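Local structure of glycoside hydrolase family 31 (Trueperella pyogenes, 5I0F) at residues 137-142 / 264-269; 301-306 / 593-598; 414-419 / 477-482. The protein degrades cycloalternan, a cyclic glucose oligosaccharide, as a glycoside hydrolase of family 31 whose reaction passes through a covalent glycosyl-enzyme intermediate. One frame throughout, in Å; residues are numbered along the deposited sequence.

Interaction 1 (137-142 / 264-269); sequences GHIDID and VRVNTW
Three backbone hydrogen bonds join His138 and Asp140 to Val264 and Val266, making the two strands parallel neighbours in a beta sheet. Val264 N donates to His138 O (3.0 Å), Asp140 N to Val264 O, and Val266 N to Asp140 O, the last almost straight at 176°. The two strand directions differ by 21°.

Charge pairing occupies the face that carries Asp140 and Arg265. Arg265 NH1 lies 3.2 Å from Asp140 OD1 in a hydrogen-bonded salt bridge, the nitrogen standing above the carboxylate plane while the oxygen lies in the guanidinium plane. The same NH1 forms a longer salt bridge to Asp142 OD2 (3.5 Å). The bend at chi2 (65°) puts Arg265 CD beside Asp140, 3.6 Å from its OD2; beyond it, NE and NH2 both grip Asn267 OD1, which fixes the rotation of the guanidinium.

Apolar contacts fill the other face. Ile139 CD1 rests on Val264 CB at 3.9 Å, and Ile141 lies side by side with Val266, its CD1 3.7 Å from Val266 CG1. Beyond them a water bridges Asp142 N, Val266 O and Thr268 OG1 where the strands part.

Strand 138-141 is an outermost strand of its mixed five-stranded sheet, with strand 263-271 pairing on its far side with strand 225-230. The isoleucine-valine face packs on Val163, Phe165 and Leu167 of strand 160-168, and Asn267 touches Val283 of helix 273-284.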
loop_
_atom_site.group_PDB
_atom_site.type_symbol
_atom_site.label_atom_id
_atom_site.label_comp_id
_atom_site.label_asym_id
_atom_site.label_seq_id
_atom_site.Cartn_x
_atom_site.Cartn_y
_atom_site.Cartn_z
ATOM N N GLY A 137 6.499 -27.847 15.854
ATOM C CA GLY A 137 6.308 -27.827 14.405
ATOM C C GLY A 137 7.632 -27.989 13.677
ATOM O O GLY A 137 8.633 -28.390 14.257
ATOM N N HIS A 138 7.631 -27.610 12.405
ATOM C CA HIS A 138 8.731 -27.868 11.507
ATOM C C HIS A 138 8.856 -26.681 10.533
ATOM O O HIS A 138 7.852 -26.204 10.006
ATOM C CB HIS A 138 8.419 -29.201 10.804
ATOM C CG HIS A 138 9.224 -29.466 9.577
ATOM N ND1 HIS A 138 10.579 -29.703 9.612
ATOM C CD2 HIS A 138 8.852 -29.588 8.278
ATOM C CE1 HIS A 138 11.016 -29.932 8.383
ATOM N NE2 HIS A 138 9.987 -29.863 7.556
ATOM N N ILE A 139 10.079 -26.183 10.353
ATOM C CA ILE A 139 10.379 -25.204 9.323
ATOM C C ILE A 139 10.890 -25.955 8.083
ATOM O O ILE A 139 11.958 -26.572 8.133
ATOM C CB ILE A 139 11.455 -24.183 9.768
ATOM C CG1 ILE A 139 11.141 -23.564 11.139
ATOM C CG2 ILE A 139 11.610 -23.094 8.721
ATOM C CD1 ILE A 139 9.872 -22.766 11.204
ATOM N N ASP A 140 10.128 -25.901 6.993
ATOM C CA ASP A 140 10.503 -26.538 5.727
ATOM C C ASP A 140 11.344 -25.507 4.964
ATOM O O ASP A 140 10.799 -24.569 4.370
ATOM C CB ASP A 140 9.229 -26.957 4.964
ATOM C CG ASP A 140 9.515 -27.541 3.571
ATOM O OD1 ASP A 140 10.691 -27.744 3.244
ATOM O OD2 ASP A 140 8.554 -27.778 2.797
ATOM N N ILE A 141 12.662 -25.658 5.047
ATOM C CA ILE A 141 13.617 -24.689 4.497
ATOM C C ILE A 141 14.898 -25.424 4.056
ATOM O O ILE A 141 15.377 -26.292 4.762
ATOM C CB ILE A 141 13.965 -23.579 5.534
ATOM C CG1 ILE A 141 14.905 -22.526 4.921
ATOM C CG2 ILE A 141 14.594 -24.167 6.798
ATOM C CD1 ILE A 141 15.081 -21.256 5.743
ATOM N N ASP A 142 15.423 -25.055 2.894
ATOM C CA ASP A 142 16.630 -25.648 2.314
ATOM C C ASP A 142 17.774 -24.645 2.457
ATOM O O ASP A 142 17.646 -23.682 3.203
ATOM C CB ASP A 142 16.360 -25.996 0.844
ATOM C CG ASP A 142 15.231 -27.004 0.695
ATOM O OD1 ASP A 142 15.332 -28.078 1.312
ATOM O OD2 ASP A 142 14.231 -26.724 -0.011
ATOM N N VAL A 264 5.949 -24.325 8.577
ATOM C CA VAL A 264 6.226 -23.081 7.882
ATOM C C VAL A 264 7.165 -23.329 6.707
ATOM O O VAL A 264 8.281 -23.770 6.902
ATOM C CB VAL A 264 6.887 -22.052 8.827
ATOM C CG1 VAL A 264 7.171 -20.748 8.097
ATOM C CG2 VAL A 264 6.010 -21.816 10.049
ATOM N N ARG A 265 6.726 -23.024 5.499
ATOM C CA ARG A 265 7.567 -23.173 4.313
ATOM C C ARG A 265 8.311 -21.866 4.075
ATOM O O ARG A 265 7.696 -20.791 4.075
ATOM C CB ARG A 265 6.719 -23.552 3.098
ATOM C CG ARG A 265 7.397 -23.453 1.741
ATOM C CD ARG A 265 8.547 -24.423 1.571
ATOM N NE ARG A 265 9.281 -24.154 0.335
ATOM C CZ ARG A 265 10.369 -24.809 -0.073
ATOM N NH1 ARG A 265 10.880 -25.815 0.643
ATOM N NH2 ARG A 265 10.955 -24.460 -1.216
ATOM N N VAL A 266 9.625 -21.967 3.890
ATOM C CA VAL A 266 10.459 -20.838 3.498
ATOM C C VAL A 266 11.174 -21.201 2.205
ATOM O O VAL A 266 12.044 -22.079 2.196
ATOM C CB VAL A 266 11.497 -20.496 4.583
ATOM C CG1 VAL A 266 12.329 -19.286 4.160
ATOM C CG2 VAL A 266 10.792 -20.245 5.910
ATOM N N ASN A 267 10.813 -20.538 1.110
ATOM C CA ASN A 267 11.519 -20.730 -0.148
ATOM C C ASN A 267 12.844 -19.983 -0.078
ATOM O O ASN A 267 12.952 -18.931 0.575
ATOM C CB ASN A 267 10.707 -20.226 -1.331
ATOM C CG ASN A 267 9.363 -20.913 -1.461
ATOM O OD1 ASN A 267 9.276 -22.142 -1.583
ATOM N ND2 ASN A 267 8.296 -20.125 -1.435
ATOM N N THR A 268 13.867 -20.533 -0.732
ATOM C CA THR A 268 15.198 -19.906 -0.759
ATOM C C THR A 268 15.854 -20.119 -2.106
ATOM O O THR A 268 15.573 -21.098 -2.793
ATOM C CB THR A 268 16.156 -20.450 0.340
ATOM O OG1 THR A 268 16.328 -21.877 0.215
ATOM C CG2 THR A 268 15.656 -20.143 1.736
ATOM N N TRP A 269 16.729 -19.192 -2.476
ATOM C CA TRP A 269 17.446 -19.229 -3.746
ATOM C C TRP A 269 18.816 -18.670 -3.546
ATOM O O TRP A 269 19.067 -17.926 -2.596
ATOM C CB TRP A 269 16.743 -18.403 -4.824
ATOM C CG TRP A 269 15.310 -18.754 -4.974
ATOM C CD1 TRP A 269 14.795 -19.719 -5.770
ATOM C CD2 TRP A 269 14.202 -18.154 -4.286
ATOM N NE1 TRP A 269 13.430 -19.766 -5.635
ATOM C CE2 TRP A 269 13.038 -18.827 -4.716
ATOM C CE3 TRP A 269 14.079 -17.116 -3.345
ATOM C CZ2 TRP A 269 11.766 -18.499 -4.254
ATOM C CZ3 TRP A 269 12.796 -16.779 -2.878
ATOM C CH2 TRP A 269 11.660 -17.466 -3.344
HETATM O O HOH W 1 14.166 -23.315 0.963
#

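Interaction 2 (301-306 / 593-598); sequences GNEWNT and EFHHHE. With GLC (alpha-D-glucopyranose), chain B; GLC (alpha-D-glucopyranose), chain C; GLC (alpha-D-glucopyranose), chain D.
Asn302 and Phe594 bring the two loops together, their CA atoms 5.3 Å apart, where a type I turn from Gly301 to Trp304 faces the irregular backbone of 593-598. Glu303 carries the contact: its chain runs out extended beyond CG, and OE1 accepts from His595 N (2.8 Å) and His597 N (2.9 Å), which donate from opposite faces of the carboxylate plane. Glu303 CB lies over one face of the His597 imidazole in a CH-pi contact, 4.0 Å from the ring centroid, and the carboxylate stacks 17° from that ring's plane. Asn305 meets His597 tip to tip, OD1 to CE1 at 3.2 Å. Asn302 OD1 approaches Phe594 CD1, while its ND2 donates both to Glu330 and to O5 of the chain C glucose (2.9 Å).

These loops follow the first and last strands of the TIM barrel and line the glycan pocket. Phe594 O accepts from O3 of the chain B glucose (2.7 Å), and Glu593 OE2 accepts from O2 of the chain D glucose and is also bonded to Tyr200. Two backbone N-H groups on one carboxylate oxygen would favour a charged Glu303, and they tie 301-306 to the loop whose Phe594 and Glu593 bond the sugar, consistent with a part in shaping the pocket.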
loop_
_atom_site.group_PDB
_atom_site.type_symbol
_atom_site.label_atom_id
_atom_site.label_comp_id
_atom_site.label_asym_id
_atom_site.label_seq_id
_atom_site.Cartn_x
_atom_site.Cartn_y
_atom_site.Cartn_z
ATOM N N GLY A 301 -6.457 14.716 -11.175
ATOM C CA GLY A 301 -6.793 15.744 -10.197
ATOM C C GLY A 301 -8.138 15.432 -9.593
ATOM O O GLY A 301 -9.140 15.348 -10.316
ATOM N N ASN A 302 -8.196 15.244 -8.280
ATOM C CA ASN A 302 -9.465 14.848 -7.674
ATOM C C ASN A 302 -10.607 15.867 -7.902
ATOM O O ASN A 302 -11.775 15.475 -7.937
ATOM C CB ASN A 302 -9.312 14.537 -6.183
ATOM C CG ASN A 302 -10.597 13.978 -5.585
ATOM O OD1 ASN A 302 -11.431 14.732 -5.035
ATOM N ND2 ASN A 302 -10.802 12.688 -5.737
ATOM N N GLU A 303 -10.267 17.157 -8.090
ATOM C CA GLU A 303 -11.287 18.194 -8.268
ATOM C C GLU A 303 -11.737 18.382 -9.709
ATOM O O GLU A 303 -12.463 19.321 -9.994
ATOM C CB GLU A 303 -10.832 19.519 -7.614
ATOM C CG GLU A 303 -10.696 19.307 -6.116
ATOM C CD GLU A 303 -10.506 20.562 -5.301
ATOM O OE1 GLU A 303 -10.751 20.461 -4.087
ATOM O OE2 GLU A 303 -10.079 21.609 -5.822
ATOM N N TRP A 304 -11.319 17.493 -10.613
ATOM C CA TRP A 304 -11.891 17.475 -11.963
ATOM C C TRP A 304 -13.138 16.598 -11.889
ATOM O O TRP A 304 -13.080 15.405 -12.186
ATOM C CB TRP A 304 -10.911 16.910 -12.965
ATOM C CG TRP A 304 -9.623 17.656 -13.025
ATOM C CD1 TRP A 304 -9.368 18.927 -12.581
ATOM C CD2 TRP A 304 -8.431 17.193 -13.620
ATOM N NE1 TRP A 304 -8.064 19.260 -12.825
ATOM C CE2 TRP A 304 -7.456 18.205 -13.453
ATOM C CE3 TRP A 304 -8.071 16.006 -14.266
ATOM C CZ2 TRP A 304 -6.159 18.078 -13.936
ATOM C CZ3 TRP A 304 -6.752 15.884 -14.746
ATOM C CH2 TRP A 304 -5.827 16.910 -14.567
ATOM N N ASN A 305 -14.243 17.200 -11.468
ATOM C CA ASN A 305 -15.449 16.441 -11.135
ATOM C C ASN A 305 -16.634 16.718 -12.061
ATOM O O ASN A 305 -17.780 16.427 -11.714
ATOM C CB ASN A 305 -15.820 16.592 -9.668
ATOM C CG ASN A 305 -16.412 17.947 -9.328
ATOM O OD1 ASN A 305 -16.118 18.963 -9.969
ATOM N ND2 ASN A 305 -17.248 17.968 -8.300
ATOM N N THR A 306 -16.342 17.263 -13.234
ATOM C CA THR A 306 -17.341 17.475 -14.270
ATOM C C THR A 306 -16.660 17.231 -15.584
ATOM O O THR A 306 -15.419 17.319 -15.690
ATOM C CB THR A 306 -17.945 18.918 -14.298
ATOM O OG1 THR A 306 -16.952 19.869 -14.689
ATOM C CG2 THR A 306 -18.518 19.320 -12.971
ATOM N N GLU A 593 -4.857 16.037 -4.345
ATOM C CA GLU A 593 -5.851 15.615 -3.364
ATOM C C GLU A 593 -7.064 16.552 -3.338
ATOM O O GLU A 593 -6.948 17.747 -3.592
ATOM C CB GLU A 593 -5.187 15.598 -1.975
ATOM C CG GLU A 593 -6.037 14.995 -0.859
ATOM C CD GLU A 593 -5.272 14.895 0.452
ATOM O OE1 GLU A 593 -4.550 15.836 0.804
ATOM O OE2 GLU A 593 -5.390 13.862 1.141
ATOM N N PHE A 594 -8.217 15.983 -2.991
ATOM C CA PHE A 594 -9.461 16.699 -2.715
ATOM C C PHE A 594 -9.212 17.818 -1.713
ATOM O O PHE A 594 -8.507 17.611 -0.729
ATOM C CB PHE A 594 -10.499 15.739 -2.104
ATOM C CG PHE A 594 -11.870 16.339 -1.923
ATOM C CD1 PHE A 594 -12.582 16.851 -3.009
ATOM C CD2 PHE A 594 -12.476 16.337 -0.669
ATOM C CE1 PHE A 594 -13.852 17.395 -2.845
ATOM C CE2 PHE A 594 -13.755 16.870 -0.496
ATOM C CZ PHE A 594 -14.446 17.387 -1.584
ATOM N N HIS A 595 -9.821 18.968 -1.968
ATOM C CA HIS A 595 -9.673 20.190 -1.147
ATOM C C HIS A 595 -11.027 20.955 -1.046
ATOM O O HIS A 595 -11.055 22.186 -0.862
ATOM C CB HIS A 595 -8.563 21.012 -1.808
ATOM C CG HIS A 595 -8.217 22.288 -1.113
ATOM N ND1 HIS A 595 -8.098 23.483 -1.796
ATOM C CD2 HIS A 595 -7.937 22.558 0.184
ATOM C CE1 HIS A 595 -7.762 24.432 -0.943
ATOM N NE2 HIS A 595 -7.671 23.900 0.264
ATOM N N HIS A 596 -12.148 20.220 -1.155
ATOM C CA HIS A 596 -13.509 20.780 -1.067
ATOM C C HIS A 596 -13.769 21.925 -2.048
ATOM O O HIS A 596 -14.577 22.810 -1.777
ATOM C CB HIS A 596 -13.814 21.222 0.392
ATOM C CG HIS A 596 -13.807 20.100 1.377
ATOM N ND1 HIS A 596 -14.942 19.373 1.683
ATOM C CD2 HIS A 596 -12.811 19.572 2.127
ATOM C CE1 HIS A 596 -14.643 18.439 2.567
ATOM N NE2 HIS A 596 -13.355 18.536 2.850
ATOM N N HIS A 597 -13.086 21.899 -3.197
ATOM C CA HIS A 597 -13.120 22.976 -4.179
ATOM C C HIS A 597 -12.920 24.375 -3.560
ATOM O O HIS A 597 -13.506 25.351 -4.016
ATOM C CB HIS A 597 -14.415 22.887 -5.001
ATOM C CG HIS A 597 -14.487 21.642 -5.824
ATOM N ND1 HIS A 597 -14.456 21.654 -7.203
ATOM C CD2 HIS A 597 -14.526 20.339 -5.456
ATOM C CE1 HIS A 597 -14.490 20.411 -7.647
ATOM N NE2 HIS A 597 -14.523 19.595 -6.608
ATOM N N GLU A 598 -12.070 24.442 -2.537
ATOM C CA GLU A 598 -11.710 25.702 -1.892
ATOM C C GLU A 598 -10.688 26.443 -2.722
ATOM O O GLU A 598 -10.139 25.917 -3.697
ATOM C CB GLU A 598 -11.169 25.447 -0.472
ATOM C CG GLU A 598 -12.269 25.046 0.492
ATOM C CD GLU A 598 -11.792 24.388 1.764
ATOM O OE1 GLU A 598 -10.580 24.445 2.085
ATOM O OE2 GLU A 598 -12.670 23.829 2.472
HETATM C C1 GLC B . -8.028 14.695 4.939
HETATM C C2 GLC B . -7.594 15.672 3.851
HETATM C C3 GLC B . -8.642 15.737 2.741
HETATM C C4 GLC B . -8.951 14.341 2.196
HETATM C C5 GLC B . -9.387 13.443 3.363
HETATM C C6 GLC B . -9.755 12.001 3.002
HETATM O O1 GLC B . -9.191 15.200 5.609
HETATM O O2 GLC B . -7.407 16.975 4.421
HETATM O O3 GLC B . -8.159 16.607 1.715
HETATM O O4 GLC B . -9.986 14.390 1.208
HETATM O O5 GLC B . -8.334 13.430 4.350
HETATM O O6 GLC B . -8.899 11.417 2.001
HETATM C C1 GLC C . -11.337 11.013 -2.597
HETATM C C2 GLC C . -12.198 11.138 -1.328
HETATM C C3 GLC C . -13.350 10.141 -1.335
HETATM C C4 GLC C . -14.115 10.226 -2.652
HETATM C C5 GLC C . -13.156 10.010 -3.820
HETATM C C6 GLC C . -13.851 10.078 -5.177
HETATM O O2 GLC C . -11.402 10.925 -0.156
HETATM O O3 GLC C . -14.222 10.394 -0.223
HETATM O O4 GLC C . -15.150 9.232 -2.667
HETATM O O5 GLC C . -12.145 11.022 -3.777
HETATM O O6 GLC C . -14.374 11.381 -5.399
HETATM C C1 GLC D . -7.550 11.165 2.456
HETATM C C2 GLC D . -6.701 10.750 1.252
HETATM C C3 GLC D . -7.075 9.347 0.789
HETATM C C4 GLC D . -6.913 8.372 1.945
HETATM C C5 GLC D . -7.824 8.850 3.081
HETATM C C6 GLC D . -7.780 7.946 4.301
HETATM O O2 GLC D . -6.870 11.703 0.199
HETATM O O3 GLC D . -6.229 8.965 -0.306
HETATM O O4 GLC D . -7.240 7.034 1.521
HETATM O O5 GLC D . -7.465 10.183 3.492
HETATM O O6 GLC D . -6.536 8.059 5.010
HETATM O O HOH W 2 -14.064 16.741 -6.727
HETATM O O HOH W 3 -8.587 23.574 -4.609
#

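Interaction 3 (414-419 / 477-482); sequences HVVKEP and LRYEDG
Lys417 and Arg478 form a single antiparallel bridge, a hydrogen-bonded pair that joins two loops of the family 31 TIM-barrel domain. Lys417 N donates to Arg478 O (3.1 Å) and Arg478 N returns a bond to Lys417 O (2.9 Å). Leu477 CA also makes a C-H...O contact with Lys417 O, so that oxygen is approached by two neighbouring groups of the opposite loop.

On one side of the bridge Val416 meets two side chains. Its CG1 touches Leu477 CD1 at 4.0 Å and lies over one face of the Tyr479 ring, offset toward the rim, while CG2 contacts Tyr479 CE2 at 3.7 Å. The Arg478 chain is extended as far as NE, with CD anti to CA (chi2 -178°), and reaches Pro419, where NE donates to Pro419 O at 2.8 Å with the acceptor in the guanidinium plane. NH1 adds a weak bond to the same oxygen.

Further out, Tyr479 OH is bonded to Asn489 of helix 485-506, tying the ring that Val416 covers to that helix, and Glu418, whose OE1 lies beside Leu477 CD2, is salt-bridged to Arg427. Glu480, in a type I turn from Tyr479 to Gly482, has its CB directed toward the 414-419 loop, and its N is bonded to Asp438. The side chains of Glu480 and His414 cross at about a right angle, their planes 57° apart: His414 ND1 donates in its ring plane to the syn lone pair of Glu480 OE1, 2.7 Å away and nearly linear at 178°.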
loop_
_atom_site.group_PDB
_atom_site.type_symbol
_atom_site.label_atom_id
_atom_site.label_comp_id
_atom_site.label_asym_id
_atom_site.label_seq_id
_atom_site.Cartn_x
_atom_site.Cartn_y
_atom_site.Cartn_z
ATOM N N HIS A 414 -21.593 -12.549 -1.131
ATOM C CA HIS A 414 -20.233 -12.201 -1.481
ATOM C C HIS A 414 -19.745 -10.974 -0.702
ATOM O O HIS A 414 -19.261 -10.000 -1.306
ATOM C CB HIS A 414 -20.111 -11.973 -3.004
ATOM C CG HIS A 414 -20.554 -13.143 -3.833
ATOM N ND1 HIS A 414 -20.080 -14.422 -3.633
ATOM C CD2 HIS A 414 -21.417 -13.222 -4.874
ATOM C CE1 HIS A 414 -20.638 -15.239 -4.508
ATOM N NE2 HIS A 414 -21.442 -14.534 -5.284
ATOM N N VAL A 415 -19.795 -11.056 0.634
ATOM C CA VAL A 415 -19.282 -9.992 1.519
ATOM C C VAL A 415 -18.342 -10.605 2.527
ATOM O O VAL A 415 -18.598 -11.710 3.012
ATOM C CB VAL A 415 -20.391 -9.242 2.320
ATOM C CG1 VAL A 415 -21.120 -8.271 1.438
ATOM C CG2 VAL A 415 -21.373 -10.212 3.006
ATOM N N VAL A 416 -17.259 -9.915 2.858
ATOM C CA VAL A 416 -16.420 -10.348 4.001
ATOM C C VAL A 416 -17.301 -10.399 5.271
ATOM O O VAL A 416 -18.103 -9.493 5.505
ATOM C CB VAL A 416 -15.192 -9.444 4.208
ATOM C CG1 VAL A 416 -14.324 -9.954 5.359
ATOM C CG2 VAL A 416 -14.364 -9.399 2.919
ATOM N N LYS A 417 -17.168 -11.465 6.063
ATOM C CA LYS A 417 -18.012 -11.660 7.246
ATOM C C LYS A 417 -17.266 -11.600 8.565
ATOM O O LYS A 417 -16.110 -11.945 8.637
ATOM C CB LYS A 417 -18.755 -12.986 7.103
ATOM C CG LYS A 417 -19.821 -12.867 6.037
ATOM C CD LYS A 417 -20.466 -14.178 5.650
ATOM C CE LYS A 417 -21.278 -13.965 4.387
ATOM N NZ LYS A 417 -22.350 -14.966 4.307
ATOM N N GLU A 418 -17.949 -11.140 9.609
ATOM C CA GLU A 418 -17.472 -11.291 10.988
ATOM C C GLU A 418 -17.595 -12.795 11.382
ATOM O O GLU A 418 -18.339 -13.574 10.725
ATOM C CB GLU A 418 -18.280 -10.403 11.983
ATOM C CG GLU A 418 -18.529 -8.923 11.639
ATOM C CD GLU A 418 -17.429 -7.901 11.979
ATOM O OE1 GLU A 418 -16.343 -8.273 12.479
ATOM O OE2 GLU A 418 -17.675 -6.660 11.703
ATOM N N PRO A 419 -16.901 -13.219 12.465
ATOM C CA PRO A 419 -17.030 -14.630 12.877
ATOM C C PRO A 419 -18.464 -15.126 13.085
ATOM O O PRO A 419 -18.724 -16.274 12.769
ATOM C CB PRO A 419 -16.183 -14.728 14.158
ATOM C CG PRO A 419 -15.768 -13.344 14.487
ATOM C CD PRO A 419 -15.895 -12.502 13.260
ATOM N N LEU A 477 -12.126 -12.854 10.784
ATOM C CA LEU A 477 -13.022 -12.600 9.659
ATOM C C LEU A 477 -13.102 -13.868 8.789
ATOM O O LEU A 477 -12.205 -14.691 8.844
ATOM C CB LEU A 477 -12.547 -11.394 8.842
ATOM C CG LEU A 477 -12.434 -10.032 9.553
ATOM C CD1 LEU A 477 -12.124 -8.944 8.531
ATOM C CD2 LEU A 477 -13.657 -9.679 10.368
ATOM N N ARG A 478 -14.181 -14.021 8.023
ATOM C CA ARG A 478 -14.423 -15.201 7.206
ATOM C C ARG A 478 -14.552 -14.825 5.736
ATOM O O ARG A 478 -15.317 -13.914 5.370
ATOM C CB ARG A 478 -15.719 -15.896 7.637
ATOM C CG ARG A 478 -15.768 -16.277 9.108
ATOM C CD ARG A 478 -17.068 -17.011 9.415
ATOM N NE ARG A 478 -17.125 -17.530 10.794
ATOM C CZ ARG A 478 -16.481 -18.615 11.239
ATOM N NH1 ARG A 478 -16.602 -18.981 12.518
ATOM N NH2 ARG A 478 -15.717 -19.341 10.432
ATOM N N TYR A 479 -13.843 -15.567 4.900
ATOM C CA TYR A 479 -13.870 -15.398 3.456
ATOM C C TYR A 479 -14.445 -16.661 2.818
ATOM O O TYR A 479 -14.289 -17.776 3.342
ATOM C CB TYR A 479 -12.464 -15.143 2.933
ATOM C CG TYR A 479 -11.880 -13.786 3.293
ATOM C CD1 TYR A 479 -11.253 -13.562 4.517
ATOM C CD2 TYR A 479 -11.927 -12.736 2.392
ATOM C CE1 TYR A 479 -10.715 -12.310 4.840
ATOM C CE2 TYR A 479 -11.377 -11.498 2.688
ATOM C CZ TYR A 479 -10.762 -11.282 3.908
ATOM O OH TYR A 479 -10.250 -10.017 4.152
ATOM N N GLU A 480 -15.071 -16.495 1.659
ATOM C CA GLU A 480 -15.665 -17.606 0.937
ATOM C C GLU A 480 -14.646 -18.587 0.396
ATOM O O GLU A 480 -15.001 -19.707 0.099
ATOM C CB GLU A 480 -16.530 -17.103 -0.219
ATOM C CG GLU A 480 -17.833 -16.496 0.256
ATOM C CD GLU A 480 -18.719 -16.058 -0.882
ATOM O OE1 GLU A 480 -18.311 -15.177 -1.672
ATOM O OE2 GLU A 480 -19.843 -16.576 -0.988
ATOM N N ASP A 481 -13.387 -18.181 0.251
ATOM C CA ASP A 481 -12.323 -19.127 -0.129
ATOM C C ASP A 481 -11.896 -20.069 1.013
ATOM O O ASP A 481 -11.034 -20.909 0.802
ATOM C CB ASP A 481 -11.083 -18.392 -0.715
ATOM C CG ASP A 481 -10.291 -17.591 0.331
ATOM O OD1 ASP A 481 -10.766 -17.433 1.478
ATOM O OD2 ASP A 481 -9.169 -17.090 -0.008
ATOM N N GLY A 482 -12.474 -19.915 2.207
ATOM C CA GLY A 482 -12.142 -20.763 3.356
ATOM C C GLY A 482 -11.142 -20.133 4.312
ATOM O O GLY A 482 -11.004 -20.597 5.423
#

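Following the chain from the N terminus, interaction 1 closes first, returning strand 263-271 to strand 138-141 after an excursion of 121 residues rich in strand. The barrel domain comes next. Interaction 2 opens just after its first strand, 297-300, and closes after its last, 587-590, so it joins the loops that follow these two strands, beside the glycan. Interaction 3 opens and closes within that span, tying the loop after helix 400-412 to the one before helix 485-506. None of the three touch: interactions 1 and 2 lie on opposite sides of the chain's centre, their centres about 49 Å apart, whereas interactions 1 and 3 are about 17 Å apart at their nearest atoms.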